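Local atomic coordinates of cytochrome cL (Hyphomicrobium denitrificans, PDB entry 2D0W), a protein that carries electrons through a bound haem in the periplasm and probably serves as the electron acceptor of methanol dehydrogenase in methanol oxidation. Residues 3-8 with 91-96; 17-22 with 106-111. All blocks are in the same frame, centred on the assembly; numbering follows the deposited sequence.

Contact 1 of 2, residues 3-8 with 91-96. With HEM (protoporphyrin IX containing Fe), chain H.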
loop_
_atom_site.group_PDB
_atom_site.type_symbol
_atom_site.label_atom_id
_atom_site.label_comp_id
_atom_site.label_asym_id
_atom_site.label_seq_id
_atom_site.Cartn_x
_atom_site.Cartn_y
_atom_site.Cartn_z
ATOM N N GLU A 3 -15.046 -8.794 -0.698
ATOM C CA GLU A 3 -13.938 -9.553 -0.148
ATOM C C GLU A 3 -14.213 -9.925 1.301
ATOM O O GLU A 3 -14.904 -9.219 2.029
ATOM C CB GLU A 3 -12.660 -8.719 -0.197
ATOM C CG GLU A 3 -12.220 -8.291 -1.588
ATOM C CD GLU A 3 -11.765 -9.447 -2.451
ATOM O OE1 GLU A 3 -11.982 -9.365 -3.660
ATOM O OE2 GLU A 3 -11.181 -10.441 -1.963
ATOM N N VAL A 4 -13.641 -11.043 1.710
ATOM C CA VAL A 4 -13.553 -11.391 3.111
ATOM C C VAL A 4 -12.081 -11.222 3.517
ATOM O O VAL A 4 -11.206 -11.796 2.892
ATOM C CB VAL A 4 -14.028 -12.834 3.347
ATOM C CG1 VAL A 4 -13.792 -13.225 4.797
ATOM C CG2 VAL A 4 -15.531 -12.989 2.925
ATOM N N PHE A 5 -11.814 -10.409 4.530
ATOM C CA PHE A 5 -10.413 -10.157 4.923
ATOM C C PHE A 5 -10.015 -10.987 6.121
ATOM O O PHE A 5 -10.804 -11.133 7.052
ATOM C CB PHE A 5 -10.185 -8.679 5.186
ATOM C CG PHE A 5 -10.506 -7.810 4.000
ATOM C CD1 PHE A 5 -9.630 -7.733 2.944
ATOM C CD2 PHE A 5 -11.726 -7.108 3.926
ATOM C CE1 PHE A 5 -9.923 -6.940 1.814
ATOM C CE2 PHE A 5 -12.029 -6.311 2.837
ATOM C CZ PHE A 5 -11.141 -6.233 1.764
ATOM N N ARG A 6 -8.810 -11.559 6.062
ATOM C CA ARG A 6 -8.297 -12.469 7.096
ATOM C C ARG A 6 -6.898 -12.093 7.547
ATOM O O ARG A 6 -6.053 -11.638 6.759
ATOM C CB ARG A 6 -8.336 -13.946 6.627
ATOM C CG ARG A 6 -9.742 -14.483 6.310
ATOM C CD ARG A 6 -9.879 -15.997 6.515
ATOM N NE ARG A 6 -11.286 -16.411 6.619
ATOM C CZ ARG A 6 -11.976 -16.489 7.757
ATOM N NH1 ARG A 6 -11.403 -16.190 8.916
ATOM N NH2 ARG A 6 -13.252 -16.869 7.744
ATOM N N ASN A 7 -6.626 -12.365 8.804
ATOM C CA ASN A 7 -5.296 -12.167 9.317
ATOM C C ASN A 7 -4.224 -12.979 8.538
ATOM O O ASN A 7 -4.318 -14.200 8.409
ATOM C CB ASN A 7 -5.292 -12.487 10.818
ATOM C CG ASN A 7 -3.994 -12.096 11.490
ATOM O OD1 ASN A 7 -3.966 -11.135 12.219
ATOM N ND2 ASN A 7 -2.920 -12.835 11.238
ATOM N N THR A 8 -3.224 -12.262 8.023
ATOM C CA THR A 8 -2.060 -12.835 7.318
ATOM C C THR A 8 -1.445 -14.080 7.987
ATOM O O THR A 8 -1.212 -15.122 7.315
ATOM C CB THR A 8 -1.019 -11.734 7.059
ATOM O OG1 THR A 8 -1.568 -10.845 6.094
ATOM C CG2 THR A 8 0.234 -12.260 6.451
ATOM N N LEU A 91 -1.565 -7.421 1.124
ATOM C CA LEU A 91 -0.889 -6.282 1.725
ATOM C C LEU A 91 -1.841 -5.515 2.654
ATOM O O LEU A 91 -1.517 -5.210 3.829
ATOM C CB LEU A 91 -0.293 -5.369 0.612
ATOM C CG LEU A 91 0.555 -4.197 1.092
ATOM C CD1 LEU A 91 1.526 -4.727 2.074
ATOM C CD2 LEU A 91 1.311 -3.472 -0.033
ATOM N N PHE A 92 -3.052 -5.270 2.179
ATOM C CA PHE A 92 -4.043 -4.626 3.014
ATOM C C PHE A 92 -4.238 -5.440 4.318
ATOM O O PHE A 92 -4.257 -4.868 5.431
ATOM C CB PHE A 92 -5.355 -4.491 2.217
ATOM C CG PHE A 92 -6.553 -4.022 3.039
ATOM C CD1 PHE A 92 -6.831 -2.668 3.174
ATOM C CD2 PHE A 92 -7.390 -4.939 3.677
ATOM C CE1 PHE A 92 -7.936 -2.235 3.917
ATOM C CE2 PHE A 92 -8.481 -4.523 4.429
ATOM C CZ PHE A 92 -8.765 -3.162 4.543
ATOM N N GLU A 93 -4.389 -6.765 4.171
ATOM C CA GLU A 93 -4.697 -7.632 5.315
ATOM C C GLU A 93 -3.496 -7.581 6.292
ATOM O O GLU A 93 -3.683 -7.461 7.503
ATOM C CB GLU A 93 -4.974 -9.080 4.824
ATOM C CG GLU A 93 -6.232 -9.313 4.029
ATOM C CD GLU A 93 -6.359 -10.761 3.474
ATOM O OE1 GLU A 93 -5.335 -11.305 2.982
ATOM O OE2 GLU A 93 -7.482 -11.359 3.527
ATOM N N THR A 94 -2.265 -7.604 5.773
ATOM C CA THR A 94 -1.068 -7.543 6.641
ATOM C C THR A 94 -1.036 -6.230 7.409
ATOM O O THR A 94 -0.881 -6.216 8.640
ATOM C CB THR A 94 0.193 -7.761 5.823
ATOM O OG1 THR A 94 0.098 -9.056 5.237
ATOM C CG2 THR A 94 1.473 -7.656 6.684
ATOM N N ILE A 95 -1.247 -5.122 6.697
ATOM C CA ILE A 95 -1.284 -3.808 7.340
ATOM C C ILE A 95 -2.447 -3.697 8.296
ATOM O O ILE A 95 -2.239 -3.264 9.422
ATOM C CB ILE A 95 -1.263 -2.632 6.331
ATOM C CG1 ILE A 95 -0.085 -2.832 5.386
ATOM C CG2 ILE A 95 -1.112 -1.261 7.083
ATOM C CD1 ILE A 95 -0.205 -2.067 4.037
ATOM N N PHE A 96 -3.642 -4.122 7.867
ATOM C CA PHE A 96 -4.849 -3.940 8.662
ATOM C C PHE A 96 -4.757 -4.760 9.952
ATOM O O PHE A 96 -4.965 -4.231 11.038
ATOM C CB PHE A 96 -6.147 -4.350 7.905
ATOM C CG PHE A 96 -7.392 -3.815 8.530
ATOM C CD1 PHE A 96 -7.911 -4.367 9.707
ATOM C CD2 PHE A 96 -8.069 -2.749 7.957
ATOM C CE1 PHE A 96 -9.079 -3.836 10.285
ATOM C CE2 PHE A 96 -9.199 -2.217 8.530
ATOM C CZ PHE A 96 -9.704 -2.745 9.696
HETATM C CHA HEM H . 6.213 -7.005 8.566
HETATM C CHB HEM H . 4.114 -3.101 6.533
HETATM C CHC HEM H . 4.646 -0.465 10.599
HETATM C CHD HEM H . 7.744 -3.901 12.069
HETATM C C1A HEM H . 5.514 -6.221 7.646
HETATM C C2A HEM H . 4.934 -6.620 6.370
HETATM C C3A HEM H . 4.390 -5.536 5.816
HETATM C C4A HEM H . 4.558 -4.398 6.710
HETATM C CMA HEM H . 3.672 -5.435 4.431
HETATM C CAA HEM H . 5.018 -8.031 5.746
HETATM C CBA HEM H . 6.345 -8.075 4.968
HETATM C CGA HEM H . 6.500 -9.351 4.148
HETATM O O1A HEM H . 5.495 -10.067 3.922
HETATM O O2A HEM H . 7.647 -9.640 3.732
HETATM C C1B HEM H . 4.023 -2.061 7.466
HETATM C C2B HEM H . 3.420 -0.729 7.341
HETATM C C3B HEM H . 3.495 -0.103 8.412
HETATM C C4B HEM H . 4.232 -0.867 9.370
HETATM C CMB HEM H . 2.857 -0.254 6.002
HETATM C CAB HEM H . 2.689 1.154 8.780
HETATM C CBB HEM H . 1.400 1.187 8.641
HETATM C C1C HEM H . 5.564 -1.157 11.359
HETATM C C2C HEM H . 6.010 -0.830 12.728
HETATM C C3C HEM H . 6.894 -1.740 13.091
HETATM C C4C HEM H . 6.962 -2.770 12.041
HETATM C CMC HEM H . 5.874 0.587 13.263
HETATM C CAC HEM H . 7.934 -1.732 14.258
HETATM C CBC HEM H . 7.491 -1.365 15.430
HETATM C C1D HEM H . 7.582 -5.079 11.367
HETATM C C2D HEM H . 8.176 -6.363 11.691
HETATM C C3D HEM H . 7.694 -7.330 10.615
HETATM C C4D HEM H . 6.872 -6.547 9.713
HETATM C CMD HEM H . 9.104 -6.676 12.904
HETATM C CAD HEM H . 7.989 -8.865 10.459
HETATM C CBD HEM H . 6.690 -9.502 10.961
HETATM C CGD HEM H . 6.532 -10.951 10.572
HETATM O O1D HEM H . 5.479 -11.553 10.852
HETATM O O2D HEM H . 7.462 -11.489 9.954
HETATM N NA HEM H . 5.272 -4.868 7.790
HETATM N NB HEM H . 4.564 -2.026 8.734
HETATM N NC HEM H . 6.124 -2.373 10.995
HETATM N ND HEM H . 6.853 -5.237 10.192
HETATM FE FE HEM H . 5.611 -3.641 9.455
HETATM O O HOH W 1 -8.943 -13.821 3.011
HETATM O O HOH W 2 -3.178 -9.533 9.084
HETATM O O HOH W 3 -2.782 -12.005 3.738
#

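Contact 2 of 2, residues 17-22 with 106-111. With ZN (zinc ion), chain D; HEM (protoporphyrin IX containing Fe), chain H.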
loop_
_atom_site.group_PDB
_atom_site.type_symbol
_atom_site.label_atom_id
_atom_site.label_comp_id
_atom_site.label_asym_id
_atom_site.label_seq_id
_atom_site.Cartn_x
_atom_site.Cartn_y
_atom_site.Cartn_z
ATOM N N GLU A 17 -15.201 -3.484 9.106
ATOM C CA GLU A 17 -16.206 -2.443 9.427
ATOM C C GLU A 17 -16.231 -2.053 10.898
ATOM O O GLU A 17 -16.558 -0.920 11.268
ATOM C CB GLU A 17 -17.582 -2.908 8.997
ATOM C CG GLU A 17 -17.567 -3.847 7.803
ATOM C CD GLU A 17 -17.890 -3.157 6.504
ATOM O OE1 GLU A 17 -17.308 -3.549 5.462
ATOM O OE2 GLU A 17 -18.744 -2.231 6.532
ATOM N N GLY A 18 -15.885 -3.003 11.749
ATOM C CA GLY A 18 -15.904 -2.754 13.172
ATOM C C GLY A 18 -14.711 -1.949 13.629
ATOM O O GLY A 18 -14.823 -1.153 14.563
ATOM N N GLN A 19 -13.574 -2.144 12.952
ATOM C CA GLN A 19 -12.287 -1.653 13.426
ATOM C C GLN A 19 -11.775 -0.434 12.695
ATOM O O GLN A 19 -11.147 0.420 13.307
ATOM C CB GLN A 19 -11.241 -2.784 13.460
ATOM C CG GLN A 19 -11.392 -3.777 14.642
ATOM C CD GLN A 19 -10.888 -3.217 15.981
ATOM O OE1 GLN A 19 -9.698 -2.937 16.143
ATOM N NE2 GLN A 19 -11.799 -3.075 16.947
ATOM N N ALA A 20 -12.031 -0.348 11.392
ATOM C CA ALA A 20 -11.670 0.846 10.625
ATOM C C ALA A 20 -12.338 2.119 11.176
ATOM O O ALA A 20 -13.464 2.065 11.663
ATOM C CB ALA A 20 -12.025 0.646 9.206
ATOM N N PRO A 21 -11.633 3.281 11.108
ATOM C CA PRO A 21 -12.247 4.583 11.429
ATOM C C PRO A 21 -13.606 4.743 10.753
ATOM O O PRO A 21 -13.812 4.192 9.674
ATOM C CB PRO A 21 -11.258 5.575 10.798
ATOM C CG PRO A 21 -9.932 4.868 10.898
ATOM C CD PRO A 21 -10.211 3.406 10.748
ATOM N N LYS A 22 -14.531 5.497 11.347
ATOM C CA LYS A 22 -15.831 5.738 10.668
ATOM C C LYS A 22 -15.689 6.559 9.357
ATOM O O LYS A 22 -16.409 6.327 8.381
ATOM C CB LYS A 22 -16.871 6.386 11.611
ATOM C CG LYS A 22 -18.091 5.491 11.951
ATOM C CD LYS A 22 -17.707 4.100 12.520
ATOM C CE LYS A 22 -18.713 3.007 12.212
ATOM N NZ LYS A 22 -19.324 3.080 10.829
ATOM N N HIS A 106 -2.825 -2.073 12.200
ATOM C CA HIS A 106 -2.908 -0.627 11.947
ATOM C C HIS A 106 -4.288 -0.327 11.347
ATOM O O HIS A 106 -4.599 0.806 11.031
ATOM C CB HIS A 106 -1.763 -0.161 11.017
ATOM C CG HIS A 106 -0.390 -0.434 11.566
ATOM N ND1 HIS A 106 0.256 0.420 12.437
ATOM C CD2 HIS A 106 0.447 -1.486 11.385
ATOM C CE1 HIS A 106 1.403 -0.112 12.812
ATOM N NE2 HIS A 106 1.546 -1.268 12.177
ATOM N N GLY A 107 -5.130 -1.367 11.234
ATOM C CA GLY A 107 -6.491 -1.209 10.747
ATOM C C GLY A 107 -7.258 -0.105 11.431
ATOM O O GLY A 107 -7.847 0.723 10.782
ATOM N N GLN A 108 -7.214 -0.099 12.749
ATOM C CA GLN A 108 -7.855 0.899 13.602
ATOM C C GLN A 108 -7.311 2.327 13.394
ATOM O O GLN A 108 -7.984 3.256 13.744
ATOM C CB GLN A 108 -7.705 0.479 15.085
ATOM C CG GLN A 108 -8.879 -0.365 15.595
ATOM C CD GLN A 108 -8.877 -0.668 17.119
ATOM O OE1 GLN A 108 -9.843 -0.364 17.841
ATOM N NE2 GLN A 108 -7.829 -1.309 17.587
ATOM N N ASP A 109 -6.119 2.474 12.813
ATOM C CA ASP A 109 -5.375 3.754 12.783
ATOM C C ASP A 109 -5.641 4.604 11.545
ATOM O O ASP A 109 -5.562 5.836 11.597
ATOM C CB ASP A 109 -3.855 3.489 12.804
ATOM C CG ASP A 109 -3.378 2.814 14.089
ATOM O OD1 ASP A 109 -2.259 2.255 14.108
ATOM O OD2 ASP A 109 -4.110 2.843 15.088
ATOM N N LEU A 110 -5.854 3.919 10.429
ATOM C CA LEU A 110 -5.890 4.501 9.071
ATOM C C LEU A 110 -7.315 4.522 8.538
ATOM O O LEU A 110 -7.950 3.479 8.512
ATOM C CB LEU A 110 -5.096 3.570 8.127
ATOM C CG LEU A 110 -3.574 3.528 8.301
ATOM C CD1 LEU A 110 -2.922 2.142 7.926
ATOM C CD2 LEU A 110 -3.064 4.653 7.465
ATOM N N GLU A 111 -7.815 5.662 8.056
ATOM C CA GLU A 111 -9.042 5.612 7.235
ATOM C C GLU A 111 -8.797 4.782 5.986
ATOM O O GLU A 111 -7.695 4.802 5.403
ATOM C CB GLU A 111 -9.534 7.009 6.865
ATOM C CG GLU A 111 -10.001 7.804 8.107
ATOM C CD GLU A 111 -10.116 9.299 7.847
ATOM O OE1 GLU A 111 -10.144 9.686 6.650
ATOM O OE2 GLU A 111 -10.173 10.095 8.834
HETATM ZN ZN ZN D . -0.642 2.450 12.611
HETATM C CHA HEM H . 6.213 -7.005 8.566
HETATM C CHB HEM H . 4.114 -3.101 6.533
HETATM C CHC HEM H . 4.646 -0.465 10.599
HETATM C CHD HEM H . 7.744 -3.901 12.069
HETATM C C1A HEM H . 5.514 -6.221 7.646
HETATM C C2A HEM H . 4.934 -6.620 6.370
HETATM C C3A HEM H . 4.390 -5.536 5.816
HETATM C C4A HEM H . 4.558 -4.398 6.710
HETATM C CMA HEM H . 3.672 -5.435 4.431
HETATM C CAA HEM H . 5.018 -8.031 5.746
HETATM C CBA HEM H . 6.345 -8.075 4.968
HETATM C CGA HEM H . 6.500 -9.351 4.148
HETATM O O1A HEM H . 5.495 -10.067 3.922
HETATM O O2A HEM H . 7.647 -9.640 3.732
HETATM C C1B HEM H . 4.023 -2.061 7.466
HETATM C C2B HEM H . 3.420 -0.729 7.341
HETATM C C3B HEM H . 3.495 -0.103 8.412
HETATM C C4B HEM H . 4.232 -0.867 9.370
HETATM C CMB HEM H . 2.857 -0.254 6.002
HETATM C CAB HEM H . 2.689 1.154 8.780
HETATM C CBB HEM H . 1.400 1.187 8.641
HETATM C C1C HEM H . 5.564 -1.157 11.359
HETATM C C2C HEM H . 6.010 -0.830 12.728
HETATM C C3C HEM H . 6.894 -1.740 13.091
HETATM C C4C HEM H . 6.962 -2.770 12.041
HETATM C CMC HEM H . 5.874 0.587 13.263
HETATM C CAC HEM H . 7.934 -1.732 14.258
HETATM C CBC HEM H . 7.491 -1.365 15.430
HETATM C C1D HEM H . 7.582 -5.079 11.367
HETATM C C2D HEM H . 8.176 -6.363 11.691
HETATM C C3D HEM H . 7.694 -7.330 10.615
HETATM C C4D HEM H . 6.872 -6.547 9.713
HETATM C CMD HEM H . 9.104 -6.676 12.904
HETATM C CAD HEM H . 7.989 -8.865 10.459
HETATM C CBD HEM H . 6.690 -9.502 10.961
HETATM C CGD HEM H . 6.532 -10.951 10.572
HETATM O O1D HEM H . 5.479 -11.553 10.852
HETATM O O2D HEM H . 7.462 -11.489 9.954
HETATM N NA HEM H . 5.272 -4.868 7.790
HETATM N NB HEM H . 4.564 -2.026 8.734
HETATM N NC HEM H . 6.124 -2.373 10.995
HETATM N ND HEM H . 6.853 -5.237 10.192
HETATM FE FE HEM H . 5.611 -3.641 9.455
HETATM O O HOH W 4 -10.849 2.985 14.356
HETATM O O HOH W 5 -1.007 3.633 10.844
#

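Contact 1 of 2, residues 3-8 with 91-96
Glu93 sets CG anti to its carbonyl carbon (chi1 -69°) and runs extended beyond it (chi2 175°), so its carboxylate leaves helix 88-97 and lies along the backbone of 3-8. Phe92, with CG anti to the backbone N, and Phe5, with CG beside its own N, bring their rings together; Phe92 precedes Glu93 on the helix. OE2 of Glu93 accepts the backbone N-H of Arg6 at 2.9 Å, a fairly straight bond that arrives from above the carboxylate plane. Water 1 lies within hydrogen-bonding distance of the same OE2 and of Val4 O, while water 3 donates to Glu93 OE1 and bonds Thr8 OG1. Both carboxylate oxygens are thus engaged, which would steady the rotation of the group. Beside the carboxylate chain the aromatic pair is edge-to-face: the CD2-CE2 edge of Phe92 meets one face of Phe5, with CE2 over the ring centre, centroids 4.8 Å apart and planes at 50°. CG of Glu93 borders the edge of the Phe5 ring, 3.9 Å from CD1, and Met34 of helix 28-36 packs on both rings. Farther along, Thr8 OG1 comes tip to tip with Thr94 OG1 at 2.6 Å, while Asn85 OD1 and Gly90 O compete for the latter's single proton. Thr94 CG2, on the same CB as that hydroxyl, packs 3.6 Å from haem C2A, and Leu91 CD1 meets the CMA methyl. Water 2 accepts from Thr8 N and donates to Glu93 O, a bridge from backbone to backbone. The N-terminal segment therefore backs a helix that lines the haem pocket of this class I-type cytochrome c fold.

Contact 2 of 2, residues 17-22 with 106-111
Residues 106-111, the last part of the loop between helix 88-97 and helix 112-124, carry a zinc site through His106 and Asp109, while residues 107, 108, 110 and 111 receive the turn after helix 16-19. His106 ND1 and Asp109 OD1 each bind the zinc at 2.2 Å, and water 5 is a third ligand. The imidazole also packs against the haem: the haem carbon CBB, the outer carbon of a former vinyl group, lies over one face, offset toward the rim, and NE2 approaches CHC to 3.6 Å. Asp109 N bonds His106 O, drawing the two ligand residues together in a tight turn. Pro21 packs on the loop backbone, its ring the main apolar piece of the contact. Its CD sits 3.2 Å from Leu110 O and also nears Gly107 O, so the ring rests against backbone carbonyls, while CB touches Glu111 CG at 3.7 Å. Gln19 O, at the end of its helix, accepts a hydrogen bond from water 4 at 2.8 Å and, more weakly, a CA-H...O contact from Gln108 CA (3.3 Å, 160°). The same water donates to Gln108 O, bridging the two backbones. The aliphatic parts of Gln19, bent at chi2, and Gln108, extended beyond CG, cross obliquely at the exposed margin. Ala20, buried and turned away from the loop, lies on Phe96 of helix 88-97 and Leu112 of helix 112-124. Leu110 packs on Ile95, Met115 and Leu118, and Glu111 takes the N-cap position of helix 112-124, so the contact straddles the junction of these two helices with helix 16-19.

In the fold
From the N terminus the chain first passes 3-8, then short helix 16-19 and the turn that follows it, within segment 17-22, before helix 28-36 and the haem-binding helices and loops. Contact 1 closes a loop of 82 intervening residues when helix 88-97 returns to 3-8; contact 2 closes one of 83 when the following loop reaches 17-22. The segments alternate along the chain, so the two closures cross rather than nest. Their centres lie 12 Å apart and they meet directly: Ile95 O and Phe96 O probably accept from His106 N and Gly107 N. Together they fasten the N-terminal region to helix 88-97 and to the loop entering helix 112-124, both haem-lining.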